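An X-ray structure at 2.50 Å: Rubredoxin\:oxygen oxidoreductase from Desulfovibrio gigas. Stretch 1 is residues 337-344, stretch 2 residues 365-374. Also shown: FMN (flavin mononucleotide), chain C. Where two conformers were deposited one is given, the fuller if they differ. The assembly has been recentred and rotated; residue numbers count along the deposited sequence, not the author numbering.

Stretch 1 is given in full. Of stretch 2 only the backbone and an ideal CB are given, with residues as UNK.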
# COMPACT_ATOMS: atom_id res chain seq x y z
N LYS A 337 -18.70 3.49 14.29
CA LYS A 337 -18.32 2.16 13.85
C LYS A 337 -17.82 1.33 15.02
O LYS A 337 -17.19 1.85 15.93
CB LYS A 337 -17.22 2.25 12.79
CG LYS A 337 -17.71 1.93 11.39
CD LYS A 337 -17.67 3.16 10.49
CE LYS A 337 -19.08 3.58 10.14
NZ LYS A 337 -19.44 3.43 8.72
N ILE A 338 -18.12 0.03 14.97
CA ILE A 338 -17.54 -0.88 15.95
C ILE A 338 -16.31 -1.55 15.34
O ILE A 338 -16.38 -2.08 14.23
CB ILE A 338 -18.55 -1.95 16.40
CG1 ILE A 338 -19.67 -1.40 17.28
CG2 ILE A 338 -17.83 -3.10 17.10
CD1 ILE A 338 -20.92 -2.26 17.25
N GLY A 339 -15.21 -1.53 16.07
CA GLY A 339 -13.97 -2.12 15.62
C GLY A 339 -13.78 -3.54 16.12
O GLY A 339 -14.46 -3.99 17.05
N GLY A 340 -12.86 -4.23 15.49
CA GLY A 340 -12.45 -5.59 15.73
C GLY A 340 -11.06 -5.83 15.16
O GLY A 340 -10.65 -5.17 14.22
N ALA A 341 -10.32 -6.78 15.74
CA ALA A 341 -8.99 -7.09 15.23
C ALA A 341 -8.64 -8.56 15.46
O ALA A 341 -9.13 -9.25 16.35
CB ALA A 341 -7.95 -6.20 15.88
N PHE A 342 -7.75 -9.07 14.61
CA PHE A 342 -7.37 -10.47 14.76
C PHE A 342 -6.10 -10.73 13.96
O PHE A 342 -5.66 -9.90 13.17
CB PHE A 342 -8.51 -11.38 14.29
CG PHE A 342 -8.82 -11.26 12.81
CD1 PHE A 342 -9.59 -10.21 12.35
CD2 PHE A 342 -8.35 -12.20 11.90
CE1 PHE A 342 -9.89 -10.08 11.00
CE2 PHE A 342 -8.66 -12.09 10.56
CZ PHE A 342 -9.43 -11.02 10.10
N GLY A 343 -5.49 -11.89 14.16
CA GLY A 343 -4.26 -12.15 13.42
C GLY A 343 -3.51 -13.34 13.96
O GLY A 343 -3.81 -13.85 15.03
N SER A 344 -2.53 -13.77 13.17
CA SER A 344 -1.64 -14.86 13.52
C SER A 344 -0.25 -14.28 13.70
O SER A 344 0.08 -13.27 13.08
CB SER A 344 -1.68 -15.93 12.44
OG SER A 344 -1.03 -17.11 12.85
N UNK A 365 -15.46 1.60 18.52
CA UNK A 365 -15.80 0.83 19.72
C UNK A 365 -15.30 -0.61 19.60
O UNK A 365 -15.59 -1.29 18.62
CB UNK A 365 -17.31 0.85 19.95
N UNK A 366 -14.55 -1.06 20.59
CA UNK A 366 -13.94 -2.37 20.67
C UNK A 366 -14.53 -3.22 21.80
O UNK A 366 -13.89 -3.48 22.82
CB UNK A 366 -12.43 -2.22 20.86
N UNK A 367 -15.75 -3.68 21.61
CA UNK A 367 -16.40 -4.47 22.66
C UNK A 367 -15.67 -5.78 22.91
O UNK A 367 -15.65 -6.35 24.00
CB UNK A 367 -17.86 -4.75 22.29
N UNK A 368 -15.05 -6.32 21.85
CA UNK A 368 -14.38 -7.60 22.02
C UNK A 368 -12.87 -7.46 21.91
O UNK A 368 -12.31 -6.66 21.18
CB UNK A 368 -14.89 -8.61 20.98
N UNK A 369 -12.19 -8.29 22.70
CA UNK A 369 -10.75 -8.40 22.74
C UNK A 369 -10.25 -9.02 21.44
O UNK A 369 -10.87 -9.98 20.96
CB UNK A 369 -10.30 -9.23 23.95
N UNK A 370 -9.18 -8.50 20.85
CA UNK A 370 -8.63 -9.11 19.64
C UNK A 370 -8.25 -10.56 19.86
O UNK A 370 -7.68 -10.90 20.89
CB UNK A 370 -7.41 -8.33 19.16
N UNK A 371 -8.58 -11.37 18.86
CA UNK A 371 -8.18 -12.76 18.81
C UNK A 371 -6.84 -12.89 18.08
O UNK A 371 -6.67 -12.51 16.93
CB UNK A 371 -9.26 -13.60 18.13
N UNK A 372 -5.84 -13.41 18.79
CA UNK A 372 -4.55 -13.70 18.18
C UNK A 372 -4.24 -15.18 18.34
O UNK A 372 -4.57 -15.81 19.34
CB UNK A 372 -3.44 -12.84 18.80
N UNK A 373 -3.59 -15.75 17.34
CA UNK A 373 -3.28 -17.16 17.29
C UNK A 373 -1.83 -17.41 16.90
O UNK A 373 -1.34 -16.79 15.95
CB UNK A 373 -4.22 -17.87 16.31
N UNK A 374 -1.15 -18.30 17.61
CA UNK A 374 0.21 -18.65 17.21
C UNK A 374 0.14 -19.52 15.97
O UNK A 374 -0.39 -20.64 15.99
CB UNK A 374 0.96 -19.37 18.34
N1 FMN C . 5.88 -13.41 13.72
C2 FMN C . 6.17 -12.70 14.80
O2 FMN C . 5.82 -13.04 15.90
N3 FMN C . 6.89 -11.48 14.72
C4 FMN C . 7.64 -11.19 13.60
O4 FMN C . 8.22 -10.12 13.57
C4A FMN C . 7.37 -12.00 12.42
N5 FMN C . 7.77 -11.57 11.19
C5A FMN C . 7.76 -12.52 10.20
C6 FMN C . 8.29 -12.14 8.93
C7 FMN C . 8.10 -12.92 7.82
C7M FMN C . 8.41 -12.36 6.46
C8 FMN C . 7.31 -14.13 7.92
C8M FMN C . 7.28 -15.11 6.76
C9 FMN C . 6.96 -14.61 9.19
C9A FMN C . 7.00 -13.72 10.27
N10 FMN C . 6.32 -13.95 11.50
C10 FMN C . 6.54 -13.18 12.56
C1' FMN C . 5.57 -15.22 11.62
C2' FMN C . 4.14 -15.08 11.03
O2' FMN C . 3.42 -14.08 11.74
C3' FMN C . 3.49 -16.44 11.22
O3' FMN C . 4.00 -17.27 10.19
C4' FMN C . 1.97 -16.35 11.07
O4' FMN C . 1.38 -17.65 11.22
C5' FMN C . 1.68 -15.78 9.70
O5' FMN C . 0.13 -15.69 9.49
P FMN C . -0.48 -15.75 8.10
O1P FMN C . -1.87 -15.11 8.22
O2P FMN C . 0.34 -15.18 7.13
O3P FMN C . -0.65 -17.14 7.70

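Position 365 lies beside the start of the strand 338-344, and its backbone is engaged at both ends: its N donates to Lys337 O (3.1 Å), and its O accepts from Gly339 N (2.6 Å). CA-to-CB points sideways, the ideal CB lying 4.2 Å from Ile338 CG1, with no charged group of stretch 1 close by. Apolar, polar or acidic residues could all fit. The deposited residue is Asp365; its CB rests 4.3 Å from Ile338 CG1, and its carboxylate makes no hydrogen bond or salt bridge with stretch 1.

At position 366 CA-to-CB points away, yet the side wall is two glycines, Gly339 and Gly340, which leave room for a long, flexible chain to turn back. Met366 does so: its SD comes 4.0 Å from Gly339 C and 4.2 Å from Gly340 N. An ideal CB on Gly339 would lie a tight 3.1 Å from Met366 SD.

Position 367, with phi/psi of -64/-30, admits proline among many others, and its CB points sideways, 5.4 Å from Ile338 CG2, so an apolar residue would suit, though others could too. Pro367 places its CD 3.6 Å from Ile338 CG2.

Positions 368 and 369 loop out, and their ideal CB atoms find nothing of stretch 1 within 5.5 Å, so the choice is wide. They are Ala368 and Thr369. A water spans the gap, donating to Gly339 O (2.7 Å) and accepting from Ala368 N (2.8 Å).

The chain returns at position 370, where a phi of -58° suits proline and the sideways CB stands 3.4 Å from Ala341 O; a compact residue would suit, proline among them. Pro370 sets its CB 4.1 Å from Ala341 CB, while its CA makes a CA-H...O contact with Ala341 O (3.3 Å).

From position 371 the strands run parallel, two residues out of step with the bridge at Ile338. The N of position 371 makes a weak hydrogen bond to Ala341 O (3.3 Å), and the O of the same position accepts from Gly343 N (3.1 Å). The CB shares a face with Phe342, 4.5 Å from Phe342 CB, where beta-branched or other apolar residues suit; it is Val371, chi1 t.

Position 372 turns to the other face, where Gly343 offers no side chain, so a long or polar residue is easily accommodated. Lys372 leads its end away.

Position 373 donates N to Gly343 O (3.0 Å), and its CB, 4.8 Å from Ser344 OG, suits a beta-branched residue, valine or threonine. It is Val373. Ser344 OG instead accepts from O4' of FMN (3.0 Å).

Position 374 points away, unconstrained by stretch 1; Lys374 occupies it.

Stretch 2 365-374: DMPATPVKVK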
# COMPACT_ATOMS: atom_id res chain seq x y z
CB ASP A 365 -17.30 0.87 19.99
CG ASP A 365 -17.85 2.25 20.30
OD1 ASP A 365 -17.10 3.24 20.36
OD2 ASP A 365 -19.09 2.35 20.49
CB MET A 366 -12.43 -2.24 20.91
CG MET A 366 -11.75 -1.21 20.03
SD MET A 366 -11.07 -1.90 18.51
CE MET A 366 -10.51 -3.51 19.05
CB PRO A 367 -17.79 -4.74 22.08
CG PRO A 367 -17.62 -4.61 20.60
CD PRO A 367 -16.59 -3.53 20.41
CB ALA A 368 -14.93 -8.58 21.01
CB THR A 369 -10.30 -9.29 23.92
OG1 THR A 369 -11.45 -9.66 24.70
CG2 THR A 369 -9.38 -8.51 24.84
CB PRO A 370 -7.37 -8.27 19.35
CG PRO A 370 -7.70 -6.95 19.97
CD PRO A 370 -8.43 -7.30 21.25
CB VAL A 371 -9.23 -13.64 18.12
CG1 VAL A 371 -8.75 -15.08 18.00
CG2 VAL A 371 -10.55 -13.56 18.88
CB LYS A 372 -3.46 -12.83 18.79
CG LYS A 372 -2.84 -13.34 20.08
CD LYS A 372 -2.50 -12.20 21.02
CE LYS A 372 -1.09 -12.30 21.57
NZ LYS A 372 -0.71 -11.06 22.31
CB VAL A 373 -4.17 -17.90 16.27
CG1 VAL A 373 -3.79 -19.36 16.19
CG2 VAL A 373 -5.64 -17.72 16.63
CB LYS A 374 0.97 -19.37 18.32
CG LYS A 374 2.44 -19.60 18.02
CD LYS A 374 3.32 -19.29 19.22
CE LYS A 374 3.89 -20.55 19.85
NZ LYS A 374 5.07 -21.09 19.11
O HOH W 1 -14.13 -5.32 19.40
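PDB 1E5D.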